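Local coordinates for protein putative succinylglutamate desuccinylase / aspartoacylase (Shewanella amazonensis, PDB 3FMC) that is probably a zinc-dependent hydrolase of the succinylglutamate desuccinylase/aspartoacylase family, at residues L134-E137 with C138-R141. Residues are numbered along the deposited sequence; the frame is centred on the assembly and turned at random.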
loop_
_atom_site.group_PDB
_atom_site.type_symbol
_atom_site.label_atom_id
_atom_site.label_comp_id
_atom_site.label_asym_id
_atom_site.label_seq_id
_atom_site.Cartn_x
_atom_site.Cartn_y
_atom_site.Cartn_z
ATOM N N LEU C 134 -26.598 -0.476 -27.492
ATOM C CA LEU C 134 -25.473 -0.199 -26.579
ATOM C C LEU C 134 -25.863 -0.454 -25.113
ATOM O O LEU C 134 -25.076 -1.036 -24.374
ATOM C CB LEU C 134 -24.973 1.238 -26.740
ATOM C CG LEU C 134 -24.496 1.660 -28.135
ATOM C CD1 LEU C 134 -23.930 3.112 -28.013
ATOM C CD2 LEU C 134 -23.471 0.714 -28.753
ATOM N N VAL C 135 -27.044 0.006 -24.719
ATOM C CA VAL C 135 -27.578 -0.145 -23.365
ATOM C C VAL C 135 -27.799 -1.645 -23.078
ATOM O O VAL C 135 -27.433 -2.179 -22.008
ATOM C CB VAL C 135 -28.855 0.679 -23.163
ATOM C CG1 VAL C 135 -29.576 0.326 -21.846
ATOM C CG2 VAL C 135 -28.543 2.172 -23.188
ATOM N N GLU C 136 -28.305 -2.358 -24.058
ATOM C CA GLU C 136 -28.539 -3.792 -23.870
ATOM C C GLU C 136 -27.245 -4.580 -23.758
ATOM O O GLU C 136 -27.181 -5.578 -23.036
ATOM C CB GLU C 136 -29.413 -4.370 -25.002
ATOM C CG GLU C 136 -29.630 -5.913 -24.875
ATOM C CD GLU C 136 -30.191 -6.374 -23.503
ATOM O OE1 GLU C 136 -30.893 -5.587 -22.824
ATOM O OE2 GLU C 136 -29.927 -7.538 -23.116
ATOM N N GLU C 137 -26.217 -4.154 -24.497
ATOM C CA GLU C 137 -24.923 -4.815 -24.486
ATOM C C GLU C 137 -24.227 -4.718 -23.108
ATOM O O GLU C 137 -23.511 -5.652 -22.684
ATOM C CB GLU C 137 -24.026 -4.276 -25.608
ATOM C CG GLU C 137 -24.382 -4.811 -26.988
ATOM C CD GLU C 137 -24.170 -6.312 -27.125
ATOM O OE1 GLU C 137 -23.026 -6.765 -27.212
ATOM O OE2 GLU C 137 -25.161 -7.041 -27.136
ATOM N N CYS C 138 -24.453 -3.594 -22.426
ATOM C CA CYS C 138 -23.928 -3.377 -21.074
ATOM C C CYS C 138 -24.631 -4.356 -20.104
ATOM O O CYS C 138 -23.991 -4.958 -19.251
ATOM C CB CYS C 138 -24.169 -1.944 -20.602
ATOM S SG CYS C 138 -23.129 -0.710 -21.451
ATOM N N ALA C 139 -25.958 -4.456 -20.216
ATOM C CA ALA C 139 -26.747 -5.366 -19.395
ATOM C C ALA C 139 -26.290 -6.795 -19.622
ATOM O O ALA C 139 -26.140 -7.554 -18.685
ATOM C CB ALA C 139 -28.242 -5.212 -19.709
ATOM N N ARG C 140 -26.078 -7.175 -20.873
ATOM C CA ARG C 140 -25.655 -8.514 -21.200
ATOM C C ARG C 140 -24.291 -8.819 -20.563
ATOM O O ARG C 140 -24.044 -9.919 -20.063
ATOM C CB ARG C 140 -25.601 -8.663 -22.732
ATOM C CG ARG C 140 -25.080 -10.020 -23.208
ATOM C CD ARG C 140 -25.255 -10.241 -24.719
ATOM N NE ARG C 140 -24.224 -9.591 -25.529
ATOM C CZ ARG C 140 -22.985 -10.051 -25.677
ATOM N NH1 ARG C 140 -22.579 -11.154 -25.048
ATOM N NH2 ARG C 140 -22.132 -9.390 -26.448
ATOM N N ARG C 141 -23.405 -7.838 -20.592
ATOM C CA ARG C 141 -22.075 -7.987 -20.019
ATOM C C ARG C 141 -22.093 -8.303 -18.517
ATOM O O ARG C 141 -21.309 -9.114 -18.032
ATOM C CB ARG C 141 -21.296 -6.675 -20.211
ATOM C CG ARG C 141 -19.842 -6.809 -19.923
ATOM C CD ARG C 141 -19.162 -7.612 -21.010
ATOM N NE ARG C 141 -17.746 -7.513 -20.816
ATOM C CZ ARG C 141 -16.818 -7.937 -21.641
ATOM N NH1 ARG C 141 -17.132 -8.575 -22.764
ATOM N NH2 ARG C 141 -15.559 -7.765 -21.300
#
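Glu137 and Arg140 form an i to i+3 salt bridge along helix 123-142, their side chains running side by side in the same direction. The guanidinium takes the carboxylate side-on, one nitrogen to each oxygen. Arg140 NH2 donates to the syn side of Glu137 OE1 at 2.9 Å, while Arg140 NE gives a nearly straight bond to Glu137 OE2 at 3.2 Å, arriving from above the carboxylate plane. The carboxylate and guanidinium planes stand 42° apart. Both chains turn to meet: Arg140, extended through chi2, bends at chi3 (80°), and Glu137 folds at chi2 (-65°). With an alanine at Glu137 the guanidinium would probably lose both acceptors and turn more freely.

Beneath this pair the backbone keeps regular alpha-helical i to i+4 bonds, from Arg140 N to Glu136 O (2.9 Å) and from Arg141 N to Glu137 O (3.0 Å) among them.

On the buried side, Cys138 SG lies 3.5 Å from Leu134 O and packs on Val156, Ser160 and His163 of helix 150-163. Glu137 and Leu134 touch His107 of a loop. Leu134 also meets His163 and reaches Pro217 and Trp218 of helix 210-227, while Arg141 NE hydrogen-bonds to His152 NE2, so this last part of helix 123-142 rests against two neighbouring helices.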